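PDB 3NWZ: BH2602 protein from Bacillus halodurans, which probably hydrolyses acyl-CoA thioesters as a member of the hot-dog thioesterase superfamily, although its physiological function is not established. Local coordinates for residues 84-89 with 124-129; 88-93 with 113-118; 146-149 with 153-156. All coordinates share one frame; numbering follows the deposited sequence.

Contact 1. Residues 84-89 with 124-129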
# COMPACT_ATOMS: atom_id res chain seq x y z
N GLY A 84 -4.88 8.58 11.53
CA GLY A 84 -6.16 8.05 11.08
C GLY A 84 -7.00 9.10 10.39
O GLY A 84 -7.59 8.83 9.35
N ILE A 85 -7.06 10.30 10.94
CA ILE A 85 -7.84 11.36 10.29
C ILE A 85 -7.17 11.69 8.96
O ILE A 85 -7.84 12.03 7.99
CB ILE A 85 -7.92 12.63 11.17
CG1 ILE A 85 -8.69 12.35 12.46
CG2 ILE A 85 -8.61 13.75 10.41
CD1 ILE A 85 -10.17 12.08 12.26
N THR A 86 -5.85 11.57 8.90
CA THR A 86 -5.14 11.85 7.66
C THR A 86 -5.60 10.86 6.59
O THR A 86 -5.98 11.26 5.47
CB THR A 86 -3.62 11.71 7.82
OG1 THR A 86 -3.16 12.55 8.89
CG2 THR A 86 -2.94 12.14 6.52
N ALA A 87 -5.56 9.57 6.94
CA ALA A 87 -5.98 8.50 6.03
C ALA A 87 -7.41 8.71 5.61
O ALA A 87 -7.73 8.74 4.43
CB ALA A 87 -5.84 7.18 6.71
N THR A 88 -8.28 8.86 6.59
CA THR A 88 -9.70 9.06 6.33
C THR A 88 -9.98 10.25 5.42
O THR A 88 -10.97 10.26 4.71
CB THR A 88 -10.44 9.22 7.66
OG1 THR A 88 -10.32 7.99 8.39
CG2 THR A 88 -11.90 9.52 7.44
N LEU A 89 -9.10 11.25 5.45
CA LEU A 89 -9.25 12.45 4.61
C LEU A 89 -8.89 12.11 3.18
O LEU A 89 -9.67 12.37 2.27
CB LEU A 89 -8.32 13.58 5.09
CG LEU A 89 -8.42 14.93 4.40
CD1 LEU A 89 -9.80 15.54 4.63
CD2 LEU A 89 -7.34 15.85 4.97
N THR A 124 -3.16 24.96 10.77
CA THR A 124 -4.57 25.23 11.00
C THR A 124 -5.55 24.35 10.23
O THR A 124 -6.73 24.32 10.56
CB THR A 124 -4.88 26.69 10.70
OG1 THR A 124 -4.55 26.98 9.33
CG2 THR A 124 -4.10 27.59 11.63
N TYR A 125 -5.08 23.67 9.19
CA TYR A 125 -5.97 22.79 8.43
C TYR A 125 -5.18 21.89 7.47
O TYR A 125 -4.05 22.20 7.13
CB TYR A 125 -6.98 23.60 7.62
CG TYR A 125 -6.35 24.35 6.48
CD1 TYR A 125 -5.96 25.68 6.62
CD2 TYR A 125 -6.09 23.71 5.27
CE1 TYR A 125 -5.31 26.36 5.59
CE2 TYR A 125 -5.44 24.38 4.23
CZ TYR A 125 -5.06 25.70 4.40
OH TYR A 125 -4.41 26.35 3.39
N LEU A 126 -5.79 20.79 7.06
CA LEU A 126 -5.14 19.88 6.12
C LEU A 126 -5.81 20.00 4.76
O LEU A 126 -6.98 20.39 4.66
CB LEU A 126 -5.20 18.44 6.63
CG LEU A 126 -4.36 18.26 7.90
CD1 LEU A 126 -3.97 16.79 8.08
CD2 LEU A 126 -3.10 19.11 7.78
N ARG A 127 -5.08 19.69 3.70
CA ARG A 127 -5.66 19.82 2.38
C ARG A 127 -5.34 18.59 1.56
O ARG A 127 -4.23 18.48 1.06
CB ARG A 127 -5.13 21.08 1.68
CG ARG A 127 -6.08 21.67 0.66
CD ARG A 127 -5.42 22.80 -0.14
NE ARG A 127 -4.53 22.31 -1.18
CZ ARG A 127 -3.27 22.71 -1.33
NH1 ARG A 127 -2.75 23.60 -0.50
NH2 ARG A 127 -2.52 22.22 -2.32
N ALA A 128 -6.27 17.67 1.43
CA ALA A 128 -5.99 16.48 0.63
C ALA A 128 -6.40 16.72 -0.83
O ALA A 128 -7.47 17.26 -1.12
CB ALA A 128 -6.73 15.25 1.22
N VAL A 129 -5.54 16.31 -1.76
CA VAL A 129 -5.84 16.48 -3.20
C VAL A 129 -5.72 15.17 -3.94
O VAL A 129 -4.66 14.55 -3.94
CB VAL A 129 -4.88 17.51 -3.87
CG1 VAL A 129 -5.33 17.77 -5.34
CG2 VAL A 129 -4.85 18.79 -3.05
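L126 makes the first contact of strand 125-129 with helix 84-89, and it does so as part of the hot-dog fold, in which a curved antiparallel sheet wraps round a long central helix. Its CB faces L89 CD2 at 3.7 Å, the two leucines crossing obliquely, while its CD1 reaches in toward T86, 4.4 Å from T86 OG1. That hydroxyl also makes a weak hydrogen bond to H82 O, one turn back. R127 turns its side chain to the other face of the sheet, as strand alternation requires. A128 then brings the inward face back to the helix, and its small methyl is what L89 rests on. The axes of 84-89 and 125-129 approach to 9.4 Å, with a crossing angle of -37°, a separation spanned mainly by L89. On this leucine, V66 and L68 of strand 64-69 also pack, which makes it an apolar side chain shared by two neighbouring strands. Its reach follows from the first torsion: CG stands anti to the backbone N (chi1 -175°), extended from the helix toward the sheet. The branch point thus comes to 3.6 Å from A128 CB, measured from L89 CG, and L89 CD2 lies 3.8 Å from the same methyl.

Contact 2. Residues 88-93 with 113-118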
# COMPACT_ATOMS: atom_id res chain seq x y z
N THR A 88 -8.28 8.86 6.59
CA THR A 88 -9.70 9.06 6.33
C THR A 88 -9.98 10.25 5.42
O THR A 88 -10.97 10.26 4.71
CB THR A 88 -10.44 9.22 7.66
OG1 THR A 88 -10.32 7.99 8.39
CG2 THR A 88 -11.90 9.52 7.44
N LEU A 89 -9.10 11.25 5.45
CA LEU A 89 -9.25 12.45 4.61
C LEU A 89 -8.89 12.11 3.18
O LEU A 89 -9.67 12.37 2.27
CB LEU A 89 -8.32 13.58 5.09
CG LEU A 89 -8.42 14.93 4.40
CD1 LEU A 89 -9.80 15.54 4.63
CD2 LEU A 89 -7.34 15.85 4.97
N LEU A 90 -7.72 11.52 2.98
CA LEU A 90 -7.28 11.13 1.65
C LEU A 90 -8.37 10.28 1.03
O LEU A 90 -8.79 10.52 -0.10
CB LEU A 90 -5.97 10.33 1.73
CG LEU A 90 -4.76 10.89 0.98
CD1 LEU A 90 -3.62 9.91 1.09
CD2 LEU A 90 -5.11 11.13 -0.49
N ASP A 91 -8.83 9.29 1.78
CA ASP A 91 -9.90 8.39 1.34
C ASP A 91 -11.13 9.20 0.92
O ASP A 91 -11.74 8.95 -0.12
CB ASP A 91 -10.26 7.43 2.49
CG ASP A 91 -11.44 6.52 2.16
OD1 ASP A 91 -11.32 5.70 1.22
OD2 ASP A 91 -12.48 6.62 2.85
N THR A 92 -11.49 10.18 1.74
CA THR A 92 -12.65 11.00 1.45
C THR A 92 -12.46 11.76 0.14
O THR A 92 -13.36 11.79 -0.70
CB THR A 92 -12.92 11.98 2.61
OG1 THR A 92 -13.07 11.24 3.82
CG2 THR A 92 -14.20 12.70 2.39
N ALA A 93 -11.28 12.34 -0.03
CA ALA A 93 -10.96 13.07 -1.26
C ALA A 93 -11.06 12.11 -2.46
O ALA A 93 -11.82 12.35 -3.41
CB ALA A 93 -9.56 13.67 -1.16
N LEU A 113 -6.29 0.81 -0.22
CA LEU A 113 -5.86 2.11 0.26
C LEU A 113 -4.41 1.94 0.65
O LEU A 113 -4.05 0.96 1.29
CB LEU A 113 -6.69 2.53 1.47
CG LEU A 113 -6.45 3.96 2.00
CD1 LEU A 113 -6.66 5.00 0.88
CD2 LEU A 113 -7.40 4.22 3.15
N ASN A 114 -3.57 2.88 0.23
CA ASN A 114 -2.13 2.83 0.53
C ASN A 114 -1.72 4.24 0.86
O ASN A 114 -2.11 5.18 0.19
CB ASN A 114 -1.34 2.34 -0.67
CG ASN A 114 0.02 1.78 -0.28
OD1 ASN A 114 0.82 2.41 0.44
ND2 ASN A 114 0.30 0.57 -0.76
N ILE A 115 -0.92 4.38 1.91
CA ILE A 115 -0.50 5.69 2.36
C ILE A 115 0.93 5.66 2.90
O ILE A 115 1.37 4.69 3.51
CB ILE A 115 -1.46 6.18 3.46
CG1 ILE A 115 -2.89 5.74 3.13
CG2 ILE A 115 -1.44 7.70 3.53
CD1 ILE A 115 -3.88 5.92 4.27
N HIS A 116 1.66 6.73 2.63
CA HIS A 116 3.04 6.88 3.07
C HIS A 116 3.05 8.16 3.87
O HIS A 116 2.70 9.22 3.35
CB HIS A 116 3.98 6.98 1.86
CG HIS A 116 4.07 5.71 1.07
ND1 HIS A 116 5.18 4.91 1.08
CD2 HIS A 116 3.14 5.06 0.33
CE1 HIS A 116 4.93 3.81 0.39
NE2 HIS A 116 3.70 3.88 -0.08
N TYR A 117 3.40 8.07 5.14
CA TYR A 117 3.42 9.24 6.00
C TYR A 117 4.75 9.92 5.81
O TYR A 117 5.79 9.27 5.83
CB TYR A 117 3.21 8.82 7.44
CG TYR A 117 1.79 8.38 7.68
CD1 TYR A 117 0.79 9.31 7.96
CD2 TYR A 117 1.44 7.04 7.57
CE1 TYR A 117 -0.55 8.92 8.11
CE2 TYR A 117 0.12 6.63 7.72
CZ TYR A 117 -0.87 7.58 7.99
OH TYR A 117 -2.17 7.17 8.11
N VAL A 118 4.71 11.23 5.66
CA VAL A 118 5.91 12.00 5.40
C VAL A 118 6.24 12.99 6.49
O VAL A 118 7.30 12.90 7.12
CB VAL A 118 5.75 12.73 4.05
CG1 VAL A 118 6.87 13.72 3.84
CG2 VAL A 118 5.68 11.71 2.92
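L90 lays its CD1 methyl against the CG2 branch of I115, 3.9 Å away, and the two side chains pass one another pointing opposite ways, one coming from the helix and the other from the sheet. With CG1 of I115 beside the backbone N (chi1 -37°), CG2 is turned to L90, while CG1 and CD1 lead to A87, one turn earlier on the same helix. One strand residue thereby serves two points on the helix. Two residues earlier on the strand, L113 has the same inward orientation and approaches the helix through D91: L113 CD2 lies 4.3 Å from D91 CB. Here the aspartate contributes only its methylene group to the apolar layer. Its carboxylate is engaged elsewhere, OD1 being hydrogen-bonded to T110 OG1 on strand 108-117. N114, between the two inward residues, turns the other way. Residues 113-116 of strand 108-117 also pair antiparallel with a strand of the second subunit, carrying the sheet across the interface. A central helix packed on a strand that continues the sheet into a partner is the arrangement of the hot-dog dimer.

Contact 3. Residues 146-149 with 153-156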
# COMPACT_ATOMS: atom_id res chain seq x y z
N VAL A 146 -1.75 14.87 0.82
CA VAL A 146 -2.27 15.68 1.90
C VAL A 146 -1.21 16.75 2.19
O VAL A 146 -0.03 16.44 2.31
CB VAL A 146 -2.52 14.81 3.18
CG1 VAL A 146 -3.08 15.67 4.28
CG2 VAL A 146 -3.49 13.69 2.86
N TYR A 147 -1.65 18.00 2.30
CA TYR A 147 -0.76 19.14 2.55
C TYR A 147 -1.12 19.96 3.79
O TYR A 147 -2.29 20.05 4.19
CB TYR A 147 -0.78 20.09 1.34
CG TYR A 147 -0.40 19.44 0.02
CD1 TYR A 147 -1.33 19.31 -1.00
CD2 TYR A 147 0.88 18.98 -0.19
CE1 TYR A 147 -0.97 18.73 -2.22
CE2 TYR A 147 1.25 18.40 -1.39
CZ TYR A 147 0.32 18.28 -2.40
OH TYR A 147 0.70 17.70 -3.60
N THR A 148 -0.11 20.59 4.39
CA THR A 148 -0.35 21.43 5.56
C THR A 148 -0.75 22.76 4.98
O THR A 148 -0.80 22.89 3.75
CB THR A 148 0.93 21.64 6.36
OG1 THR A 148 1.92 22.24 5.52
CG2 THR A 148 1.43 20.34 6.90
N ASP A 149 -1.03 23.75 5.82
CA ASP A 149 -1.40 25.07 5.28
C ASP A 149 -0.17 25.83 4.75
O ASP A 149 -0.26 27.01 4.43
CB ASP A 149 -2.11 25.93 6.33
CG ASP A 149 -1.47 25.85 7.68
OD1 ASP A 149 -0.27 25.51 7.77
OD2 ASP A 149 -2.16 26.14 8.67
N THR A 153 4.07 18.50 2.38
CA THR A 153 3.35 17.25 2.17
C THR A 153 3.29 16.38 3.43
O THR A 153 4.29 15.78 3.83
CB THR A 153 3.98 16.41 1.01
OG1 THR A 153 3.84 17.11 -0.24
CG2 THR A 153 3.29 15.04 0.91
N VAL A 154 2.11 16.31 4.05
CA VAL A 154 1.90 15.51 5.25
C VAL A 154 1.92 14.04 4.88
O VAL A 154 2.51 13.22 5.58
CB VAL A 154 0.53 15.84 5.89
CG1 VAL A 154 0.25 14.90 7.07
CG2 VAL A 154 0.51 17.29 6.33
N ALA A 155 1.28 13.70 3.77
CA ALA A 155 1.26 12.31 3.34
C ALA A 155 0.92 12.14 1.88
O ALA A 155 0.32 13.01 1.25
CB ALA A 155 0.29 11.52 4.18
N MSE A 156 1.29 10.98 1.35
CA MSE A 156 1.04 10.65 -0.05
C MSE A 156 0.49 9.21 -0.04
O MSE A 156 0.87 8.41 0.83
CB MSE A 156 2.36 10.76 -0.79
CG MSE A 156 2.27 10.86 -2.28
SE MSE A 156 2.49 9.16 -3.12
CE MSE A 156 0.92 9.25 -4.27
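The ring of Y147 meets T153 at its edge: the hydroxyl oxygen T153 OG1 lies near the ring plane, 3.1 Å from Y147 CE2, and neither face of the ring is covered by residues 153-156. Y147 and T153 form a non-hydrogen-bonded antiparallel pair, and their side chains run alongside each other. With Y147 CG anti to the carbonyl carbon the ring leaves the backbone alongside T153, and chi2 (114°) turns its CD2-CE2 edge to the hydroxyl; the other side of the phenol is met by R127 and V129 of strand 125-135. Replacing Y147 with an alanine would probably leave T153, R127 and V129 without the ring that they share and open a gap on this face of the sheet. The peptide planes next door depart from regular pairing. V146 N gives a nearly straight bond to A155 O, 2.8 Å long with 165° at the hydrogen, whereas V146 O is shared. The bond from V154 N to V146 O is 2.8 Å long and bent to 133°. A second, weak bond runs from A155 N to V146 O, at 3.4 Å. Two residues, V154 and A155, thus face one, V146: a classic beta bulge, which shifts the register by one residue in the hairpin of strands 139-147 and 153-163. The near-helical backbone of V154 allows the extra residue to be accommodated. Its side chain turns to the other strand, where V154 CB rests 4.0 Å from V146 CG1. T148 OG1 is directed elsewhere, to the carboxylate of E152 and the backbone N of Q150 in the turn. On the face opposite Y147, V146 CB and A155 CB are 4.4 Å apart, and both residues also touch T86 of the central helix.

How the contacts relate
Contacts 1 and 2 use successive turns of helix 83-100, sharing T88 and L89, with centres about 8 Å apart; A128 CB of contact 1, 4.0 Å from A93 CB of contact 2, joins them. Contact 3 supplies the strands between their two strands. Backbone hydrogen bonds hold it on both flanks, R127 N to Y147 O at 2.9 Å on strand 125-135 and H116 N to M156 O at 2.6 Å on strand 108-117. The principle is one helix gripping a sheet at several strands while a hairpin links those strands. All three lie away from this chain's CoA-binding residues, yet the end of contact 2 meets them in another subunit: Y117 O is hydrogen-bonded to R139 of the third subunit, and V118 packs on H134 there.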